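Local coordinates for protein Exo-beta-1,4-mannosidase (Rhizomucor miehei, PDB 4LYP) that is a family 5 glycoside hydrolase that probably removes terminal beta-mannose residues from the non-reducing ends of beta-mannosides and can also transglycosylate, at residues G65-A70 against M112-M117; P228-W233 against P259-S264; Y274-A279 against K324-L329. One frame throughout, in Å; residues are numbered along the deposited sequence.

In the fold
The three contacts follow one another along a single TIM-barrel chain, each closing before the next opens, and none touches another. Contact 1 packs the short helix 65-69, which follows strand 53-61, against the loop after strand 95-99. Contact 2 pairs neighbouring barrel strands 230-234 and 262-264, its centre about 22 Å from that of contact 1. Contact 3 joins helices 273-280 and 308-329; helix 273-280 comes directly after strand 262-264, and the centres of contacts 2 and 3 lie about 21 Å apart. Contacts 1 and 3, about 34 Å between centres, fall on opposite sides of the chain's centre. Spread round the barrel, they tie down a loop after one strand, two adjacent strands and two outer helices.

Contact 1 of 3, residues G65-A70 against M112-M117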
loop_
_atom_site.group_PDB
_atom_site.type_symbol
_atom_site.label_atom_id
_atom_site.label_comp_id
_atom_site.label_asym_id
_atom_site.label_seq_id
_atom_site.Cartn_x
_atom_site.Cartn_y
_atom_site.Cartn_z
ATOM N N GLY A 65 -4.466 8.663 -3.571
ATOM C CA GLY A 65 -3.840 9.946 -3.897
ATOM C C GLY A 65 -3.978 10.289 -5.361
ATOM O O GLY A 65 -4.229 11.450 -5.730
ATOM N N MET A 66 -3.707 9.329 -6.294
ATOM C CA MET A 66 -3.762 9.635 -7.714
ATOM C C MET A 66 -5.148 10.143 -8.084
ATOM O O MET A 66 -5.308 11.157 -8.790
ATOM C CB MET A 66 -3.371 8.391 -8.486
ATOM C CG MET A 66 -3.778 8.424 -9.976
ATOM S SD MET A 66 -3.145 7.012 -10.918
ATOM C CE MET A 66 -4.093 5.691 -10.170
ATOM N N ASN A 67 -6.217 9.467 -7.610
ATOM C CA ASN A 67 -7.568 9.889 -7.950
ATOM C C ASN A 67 -7.966 11.200 -7.326
ATOM O O ASN A 67 -8.673 11.995 -7.951
ATOM C CB ASN A 67 -8.597 8.831 -7.593
ATOM C CG ASN A 67 -8.721 7.759 -8.670
ATOM O OD1 ASN A 67 -9.486 7.999 -9.666
ATOM N ND2 ASN A 67 -8.033 6.711 -8.552
ATOM N N LEU A 68 -7.491 11.508 -6.122
ATOM C CA LEU A 68 -7.777 12.824 -5.518
ATOM C C LEU A 68 -6.957 13.941 -6.181
ATOM O O LEU A 68 -7.432 15.093 -6.243
ATOM C CB LEU A 68 -7.523 12.820 -4.009
ATOM C CG LEU A 68 -8.579 12.094 -3.184
ATOM C CD1 LEU A 68 -8.150 12.099 -1.753
ATOM C CD2 LEU A 68 -9.951 12.695 -3.341
ATOM N N GLY A 69 -5.761 13.646 -6.718
ATOM C CA GLY A 69 -4.972 14.654 -7.396
ATOM C C GLY A 69 -5.478 14.985 -8.788
ATOM O O GLY A 69 -5.040 15.978 -9.363
ATOM N N ALA A 70 -6.375 14.160 -9.319
ATOM C CA ALA A 70 -6.908 14.420 -10.672
ATOM C C ALA A 70 -7.745 15.719 -10.688
ATOM O O ALA A 70 -8.217 16.135 -9.656
ATOM C CB ALA A 70 -7.767 13.217 -11.038
ATOM N N MET A 112 -11.907 1.442 -8.113
ATOM C CA MET A 112 -11.645 2.847 -8.326
ATOM C C MET A 112 -12.168 3.295 -9.660
ATOM O O MET A 112 -11.944 2.649 -10.687
ATOM C CB MET A 112 -10.132 3.031 -8.342
ATOM C CG MET A 112 -9.484 2.724 -6.955
ATOM S SD MET A 112 -7.734 2.178 -7.024
ATOM C CE MET A 112 -6.857 3.644 -7.563
ATOM N N ARG A 113 -12.838 4.437 -9.676
ATOM C CA ARG A 113 -13.404 4.992 -10.889
ATOM C C ARG A 113 -13.197 6.518 -10.863
ATOM O O ARG A 113 -13.433 7.146 -9.824
ATOM C CB ARG A 113 -14.934 4.689 -10.980
ATOM C CG ARG A 113 -15.537 5.025 -12.341
ATOM C CD ARG A 113 -17.037 4.882 -12.379
ATOM N NE ARG A 113 -17.472 3.515 -12.185
ATOM C CZ ARG A 113 -18.293 2.989 -11.283
ATOM N NH1 ARG A 113 -18.791 3.758 -10.336
ATOM N NH2 ARG A 113 -18.642 1.676 -11.368
ATOM N N PRO A 114 -12.846 7.146 -11.980
ATOM C CA PRO A 114 -12.481 6.478 -13.231
ATOM C C PRO A 114 -11.089 5.792 -13.099
ATOM O O PRO A 114 -10.227 6.264 -12.312
ATOM C CB PRO A 114 -12.448 7.650 -14.260
ATOM C CG PRO A 114 -12.074 8.862 -13.408
ATOM C CD PRO A 114 -12.652 8.615 -12.042
ATOM N N SER A 115 -10.902 4.730 -13.866
ATOM C CA SER A 115 -9.652 4.011 -13.886
ATOM C C SER A 115 -8.540 4.819 -14.614
ATOM O O SER A 115 -8.798 5.617 -15.527
ATOM C CB SER A 115 -9.841 2.672 -14.565
ATOM O OG SER A 115 -10.303 2.787 -15.915
ATOM N N MET A 116 -7.314 4.526 -14.202
ATOM C CA MET A 116 -6.153 5.092 -14.902
ATOM C C MET A 116 -5.998 4.536 -16.343
ATOM O O MET A 116 -5.608 5.235 -17.252
ATOM C CB MET A 116 -4.920 4.762 -14.054
ATOM C CG MET A 116 -3.616 5.343 -14.491
ATOM S SD MET A 116 -2.288 4.568 -13.582
ATOM C CE MET A 116 -0.976 5.769 -13.878
ATOM N N MET A 117 -6.277 3.221 -16.441
ATOM C CA MET A 117 -6.043 2.490 -17.705
ATOM C C MET A 117 -7.345 1.728 -18.033
ATOM O O MET A 117 -7.523 0.547 -17.720
ATOM C CB MET A 117 -4.871 1.568 -17.588
ATOM C CG MET A 117 -4.471 0.977 -18.923
ATOM S SD MET A 117 -2.972 -0.025 -18.953
ATOM C CE MET A 117 -3.500 -1.530 -18.154
#
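Met66 reaches from the short helix 65-69 to Met116, and the two side chains cross at about a right angle. Along Met66, CB starts toward the loop 112-117 and the chain runs straight through CG, which lies anti to the backbone N (chi1 163°). The first close meeting is at the sulfur: Met66 SD lies 3.7 Å from Met116 SD and 3.9 Å from Met116 CE. A bend at chi3 (67°) then turns the methyl back along the Met116 chain, where Met66 CE lies 4.0 Å from Met116 SD and 4.1 Å from Met116 CB. The same methyl comes within 4.3 Å of Met112 CE, so it lies near both Met112 and Met116. In the TIM barrel this loop follows strand 95-99 and leads to helix 125-140, whose Val127 touches Met66 and Pro114 while Phe128 and Leu131 touch Met116. The peptide bond before Pro114 is cis. Asn67, the next residue of the helix, directs its side chain toward Pro114, and the Asn67 side chain and the Pro114 ring lie alongside, running opposite ways. Trp409 lies against Asn67 from another loop. Away from the helix, Arg113 directs its guanidinium to the carbonyl of Tyr405, and the backbones of Met112 and Trp155 are hydrogen-bonded.

Contact 2 of 3, residues P228-W233 against P259-S264; sequences PVIMSW and PKHLVS
Trp233 and His261 both swing CG to the side of the backbone N, anti to the carbonyl carbon (chi1 -64° and -79°), and these two turns bring indole and imidazole together. Trp233 NE1 comes to 2.9 Å from His261 ND1, while Trp233 CD1 packs on His261 CB at 3.5 Å. The ring planes stand 73° apart with centroids 4.8 Å apart, an oblique meeting. Ile230 comes at the imidazole from another direction: its CG2 sits over one face, 3.9 Å from the centroid of the His261 ring and close to the ring normal, which meets the geometry of a CH-pi contact. His261 NE2 is hydrogen-bonded to the carbonyl of Asp227, which would hold the imidazole in its rotation. The backbones pair as parallel strands, Ser232 with Leu262 and Trp233 with Val263. Trp233 N donates to Leu262 O at 2.9 Å, and Ser264 N to Trp233 O at 2.9 Å. One step earlier a water bridges Met231 O and Leu262 N, accepting from Leu262 N at 3.2 Å. The pair completes a beta-alpha-beta crossover: helix 244-257 links the strands and covers Trp233 and Val263 through Ile254, strand 144-148 flanks strand 230-234 on its other edge, and Phe48 of strand 48-50 touches Met231 and Leu262.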
loop_
_atom_site.group_PDB
_atom_site.type_symbol
_atom_site.label_atom_id
_atom_site.label_comp_id
_atom_site.label_asym_id
_atom_site.label_seq_id
_atom_site.Cartn_x
_atom_site.Cartn_y
_atom_site.Cartn_z
ATOM N N PRO A 228 13.960 11.084 -7.587
ATOM C CA PRO A 228 14.312 10.524 -6.290
ATOM C C PRO A 228 13.189 10.661 -5.261
ATOM O O PRO A 228 13.322 10.175 -4.123
ATOM C CB PRO A 228 15.537 11.321 -5.854
ATOM C CG PRO A 228 15.266 12.666 -6.493
ATOM C CD PRO A 228 14.663 12.385 -7.842
ATOM N N VAL A 229 12.049 11.292 -5.614
ATOM C CA VAL A 229 10.871 11.230 -4.734
ATOM C C VAL A 229 10.315 9.807 -4.684
ATOM O O VAL A 229 9.678 9.425 -3.704
ATOM C CB VAL A 229 9.830 12.259 -5.215
ATOM C CG1 VAL A 229 8.506 12.093 -4.490
ATOM C CG2 VAL A 229 10.385 13.689 -5.006
ATOM N N ILE A 230 10.512 9.012 -5.748
ATOM C CA ILE A 230 10.098 7.620 -5.738
ATOM C C ILE A 230 11.162 6.833 -4.971
ATOM O O ILE A 230 12.324 6.781 -5.416
ATOM C CB ILE A 230 9.878 7.143 -7.188
ATOM C CG1 ILE A 230 8.630 7.839 -7.741
ATOM C CG2 ILE A 230 9.753 5.608 -7.221
ATOM C CD1 ILE A 230 8.462 7.676 -9.237
ATOM N N MET A 231 10.759 6.196 -3.877
ATOM C CA MET A 231 11.607 5.284 -3.124
ATOM C C MET A 231 11.724 3.949 -3.826
ATOM O O MET A 231 12.818 3.342 -3.888
ATOM C CB MET A 231 11.021 5.110 -1.702
ATOM C CG MET A 231 11.659 3.916 -0.995
ATOM S SD MET A 231 11.126 3.858 0.727
ATOM C CE MET A 231 11.481 2.144 1.152
ATOM N N SER A 232 10.599 3.392 -4.223
ATOM C CA SER A 232 10.619 2.046 -4.790
ATOM C C SER A 232 9.501 1.839 -5.796
ATOM O O SER A 232 8.438 2.503 -5.715
ATOM C CB SER A 232 10.566 0.967 -3.685
ATOM O OG SER A 232 9.317 1.065 -3.059
ATOM N N TRP A 233 9.731 0.909 -6.704
ATOM C CA TRP A 233 8.678 0.332 -7.569
ATOM C C TRP A 233 8.277 -0.970 -6.935
ATOM O O TRP A 233 9.122 -1.804 -6.617
ATOM C CB TRP A 233 9.229 0.029 -8.947
ATOM C CG TRP A 233 9.662 1.284 -9.640
ATOM C CD1 TRP A 233 10.963 1.758 -9.841
ATOM C CD2 TRP A 233 8.802 2.301 -10.196
ATOM N NE1 TRP A 233 10.931 2.994 -10.443
ATOM C CE2 TRP A 233 9.641 3.356 -10.683
ATOM C CE3 TRP A 233 7.407 2.410 -10.341
ATOM C CZ2 TRP A 233 9.120 4.488 -11.268
ATOM C CZ3 TRP A 233 6.889 3.546 -10.914
ATOM C CH2 TRP A 233 7.744 4.570 -11.393
ATOM N N PRO A 259 16.914 1.647 -13.217
ATOM C CA PRO A 259 18.026 1.080 -12.464
ATOM C C PRO A 259 18.433 1.869 -11.227
ATOM O O PRO A 259 19.121 1.303 -10.376
ATOM C CB PRO A 259 19.188 1.043 -13.464
ATOM C CG PRO A 259 18.644 1.510 -14.708
ATOM C CD PRO A 259 17.219 1.870 -14.645
ATOM N N LYS A 260 17.968 3.118 -11.076
ATOM C CA LYS A 260 18.319 3.878 -9.893
ATOM C C LYS A 260 17.439 3.575 -8.676
ATOM O O LYS A 260 17.759 4.037 -7.590
ATOM C CB LYS A 260 18.211 5.377 -10.180
ATOM C CG LYS A 260 19.218 5.830 -11.265
ATOM C CD LYS A 260 19.040 7.282 -11.633
ATOM C CE LYS A 260 20.129 7.738 -12.634
ATOM N NZ LYS A 260 21.473 7.371 -12.129
ATOM N N HIS A 261 16.327 2.836 -8.871
ATOM C CA HIS A 261 15.315 2.665 -7.807
ATOM C C HIS A 261 15.325 1.291 -7.188
ATOM O O HIS A 261 15.587 0.274 -7.853
ATOM C CB HIS A 261 13.948 2.934 -8.443
ATOM C CG HIS A 261 13.630 4.386 -8.602
ATOM N ND1 HIS A 261 12.989 4.873 -9.718
ATOM C CD2 HIS A 261 13.774 5.430 -7.720
ATOM C CE1 HIS A 261 12.777 6.168 -9.540
ATOM N NE2 HIS A 261 13.230 6.540 -8.309
ATOM N N LEU A 262 14.925 1.265 -5.950
ATOM C CA LEU A 262 14.607 0.022 -5.240
ATOM C C LEU A 262 13.366 -0.669 -5.821
ATOM O O LEU A 262 12.486 0.001 -6.386
ATOM C CB LEU A 262 14.394 0.318 -3.765
ATOM C CG LEU A 262 15.567 0.967 -3.051
ATOM C CD1 LEU A 262 15.198 1.255 -1.576
ATOM C CD2 LEU A 262 16.839 0.095 -3.152
ATOM N N VAL A 263 13.306 -1.979 -5.611
ATOM C CA VAL A 263 12.189 -2.808 -6.040
ATOM C C VAL A 263 11.689 -3.601 -4.872
ATOM O O VAL A 263 12.474 -4.225 -4.108
ATOM C CB VAL A 263 12.586 -3.711 -7.231
ATOM C CG1 VAL A 263 11.404 -4.571 -7.690
ATOM C CG2 VAL A 263 13.111 -2.867 -8.375
ATOM N N SER A 264 10.367 -3.662 -4.754
ATOM C CA SER A 264 9.670 -4.414 -3.735
ATOM C C SER A 264 8.629 -5.373 -4.300
ATOM O O SER A 264 8.132 -5.157 -5.401
ATOM C CB SER A 264 8.892 -3.317 -2.853
ATOM O OG SER A 264 8.042 -3.914 -1.925
HETATM O O HOH W 1 15.223 4.245 -4.844
#

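Contact 3 of 3, residues Y274-A279 against K324-L329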
loop_
_atom_site.group_PDB
_atom_site.type_symbol
_atom_site.label_atom_id
_atom_site.label_comp_id
_atom_site.label_asym_id
_atom_site.label_seq_id
_atom_site.Cartn_x
_atom_site.Cartn_y
_atom_site.Cartn_z
ATOM N N TYR A 274 8.945 -20.186 3.767
ATOM C CA TYR A 274 9.075 -20.612 2.374
ATOM C C TYR A 274 8.397 -19.579 1.472
ATOM O O TYR A 274 8.937 -19.159 0.461
ATOM C CB TYR A 274 8.358 -22.007 2.188
ATOM C CG TYR A 274 8.425 -22.510 0.762
ATOM C CD1 TYR A 274 9.529 -23.262 0.363
ATOM C CD2 TYR A 274 7.434 -22.169 -0.201
ATOM C CE1 TYR A 274 9.655 -23.700 -0.961
ATOM C CE2 TYR A 274 7.580 -22.612 -1.524
ATOM C CZ TYR A 274 8.678 -23.380 -1.863
ATOM O OH TYR A 274 8.807 -23.846 -3.172
ATOM N N ASP A 275 7.170 -19.181 1.829
ATOM C CA ASP A 275 6.438 -18.178 1.048
ATOM C C ASP A 275 7.226 -16.852 1.052
ATOM O O ASP A 275 7.321 -16.161 0.020
ATOM C CB ASP A 275 5.062 -17.991 1.666
ATOM C CG ASP A 275 4.266 -16.837 1.077
ATOM O OD1 ASP A 275 3.804 -16.971 -0.088
ATOM O OD2 ASP A 275 4.068 -15.855 1.817
ATOM N N PHE A 276 7.733 -16.467 2.239
ATOM C CA PHE A 276 8.547 -15.237 2.330
ATOM C C PHE A 276 9.731 -15.265 1.398
ATOM O O PHE A 276 10.009 -14.270 0.677
ATOM C CB PHE A 276 8.965 -15.071 3.807
ATOM C CG PHE A 276 9.715 -13.806 4.102
ATOM C CD1 PHE A 276 11.110 -13.763 3.994
ATOM C CD2 PHE A 276 9.017 -12.643 4.519
ATOM C CE1 PHE A 276 11.781 -12.585 4.326
ATOM C CE2 PHE A 276 9.692 -11.487 4.833
ATOM C CZ PHE A 276 11.061 -11.468 4.756
ATOM N N ASP A 277 10.479 -16.360 1.383
ATOM C CA ASP A 277 11.669 -16.467 0.547
ATOM C C ASP A 277 11.330 -16.541 -0.941
ATOM O O ASP A 277 12.055 -16.051 -1.791
ATOM C CB ASP A 277 12.542 -17.667 0.976
ATOM C CG ASP A 277 13.167 -17.454 2.326
ATOM O OD1 ASP A 277 13.200 -16.311 2.834
ATOM O OD2 ASP A 277 13.737 -18.419 2.879
ATOM N N ARG A 278 10.215 -17.188 -1.242
ATOM C CA ARG A 278 9.778 -17.313 -2.642
ATOM C C ARG A 278 9.584 -15.897 -3.269
ATOM O O ARG A 278 9.886 -15.681 -4.437
ATOM C CB ARG A 278 8.456 -18.066 -2.679
ATOM C CG ARG A 278 7.751 -18.106 -3.986
ATOM C CD ARG A 278 6.632 -19.134 -4.057
ATOM N NE ARG A 278 5.609 -18.846 -3.032
ATOM C CZ ARG A 278 4.732 -19.716 -2.547
ATOM N NH1 ARG A 278 4.675 -20.970 -3.048
ATOM N NH2 ARG A 278 3.878 -19.347 -1.534
ATOM N N ALA A 279 9.102 -14.948 -2.454
ATOM C CA ALA A 279 8.895 -13.595 -2.939
ATOM C C ALA A 279 10.172 -12.742 -2.868
ATOM O O ALA A 279 10.404 -11.887 -3.688
ATOM C CB ALA A 279 7.816 -12.878 -2.086
ATOM N N LYS A 324 12.828 -11.760 11.925
ATOM C CA LYS A 324 13.831 -12.791 11.816
ATOM C C LYS A 324 13.951 -13.321 10.352
ATOM O O LYS A 324 15.049 -13.585 9.850
ATOM C CB LYS A 324 13.466 -13.912 12.780
ATOM C CG LYS A 324 13.783 -13.554 14.235
ATOM C CD LYS A 324 15.263 -13.631 14.529
ATOM C CE LYS A 324 15.610 -13.861 16.000
ATOM N NZ LYS A 324 17.056 -14.246 16.141
ATOM N N TRP A 325 12.807 -13.447 9.649
ATOM C CA TRP A 325 12.840 -13.897 8.273
ATOM C C TRP A 325 13.651 -12.921 7.429
ATOM O O TRP A 325 14.427 -13.299 6.517
ATOM C CB TRP A 325 11.454 -14.060 7.727
ATOM C CG TRP A 325 10.635 -15.109 8.397
ATOM C CD1 TRP A 325 11.021 -16.037 9.325
ATOM C CD2 TRP A 325 9.231 -15.361 8.155
ATOM N NE1 TRP A 325 9.943 -16.786 9.706
ATOM C CE2 TRP A 325 8.828 -16.427 9.046
ATOM C CE3 TRP A 325 8.261 -14.705 7.383
ATOM C CZ2 TRP A 325 7.509 -16.895 9.090
ATOM C CZ3 TRP A 325 6.978 -15.227 7.436
ATOM C CH2 TRP A 325 6.618 -16.287 8.245
ATOM N N ALA A 326 13.404 -11.625 7.656
ATOM C CA ALA A 326 14.152 -10.620 6.871
ATOM C C ALA A 326 15.657 -10.682 7.187
ATOM O O ALA A 326 16.499 -10.551 6.292
ATOM C CB ALA A 326 13.601 -9.236 7.146
ATOM N N ALA A 327 15.986 -10.871 8.477
ATOM C CA ALA A 327 17.381 -10.953 8.882
ATOM C C ALA A 327 18.102 -12.121 8.193
ATOM O O ALA A 327 19.259 -12.030 7.812
ATOM C CB ALA A 327 17.534 -10.983 10.403
ATOM N N GLN A 328 17.380 -13.224 8.005
ATOM C CA GLN A 328 17.944 -14.417 7.351
ATOM C C GLN A 328 18.400 -14.075 5.946
ATOM O O GLN A 328 19.398 -14.642 5.442
ATOM C CB GLN A 328 16.908 -15.566 7.390
ATOM C CG GLN A 328 16.794 -16.161 8.777
ATOM C CD GLN A 328 16.051 -17.487 8.999
ATOM O OE1 GLN A 328 15.121 -17.497 9.792
ATOM N NE2 GLN A 328 16.572 -18.616 8.476
ATOM N N LEU A 329 17.667 -13.193 5.242
ATOM C CA LEU A 329 18.018 -12.758 3.909
ATOM C C LEU A 329 18.939 -11.547 3.891
ATOM O O LEU A 329 19.358 -11.074 2.844
ATOM C CB LEU A 329 16.794 -12.418 3.058
ATOM C CG LEU A 329 15.844 -13.585 2.789
ATOM C CD1 LEU A 329 14.725 -13.083 1.852
ATOM C CD2 LEU A 329 16.560 -14.782 2.128
#
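Phe276 receives Trp325 CB over the centre of one ring face, a CH-pi contact 3.8 Å from the ring centroid and close to the ring normal. The indole follows with its edge toward the same phenyl ring: Trp325 CE3 lies 3.6 Å from Phe276 CD2, and the planes meet at 61° in an offset edge-to-face pair. Farther round the phenyl ring, Phe276 CE1 reaches the backbone Trp325 O at 3.5 Å, and Phe276 CZ packs on Ala326 CB at 4.1 Å. Leu329 comes in obliquely beside Phe276, its CD1 lying 3.9 Å from Phe276 CE1 and 3.7 Å from Asp277 OD1. What places the phenyl ring is its first torsion, which sets CG anti to the backbone N (chi1 -176°) and extends the ring from helix 273-280 toward helix 308-329. These outer helices of the TIM barrel run at 45° in the segments that touch, their axes 10.6 Å apart. Thr288 of strand 288-292 touches both Phe276 and Ala326, so the helices meet against the barrel wall, and the ring of His280 meets that of Phe276. On helix 273-280, Arg278 NH2 bonds Asp275 OD1 and also pairs with Glu241. With no hydrogen bond or salt bridge between the two segments, the fit rests on the shape of the Phe276 ring against Trp325, Ala326 and Leu329.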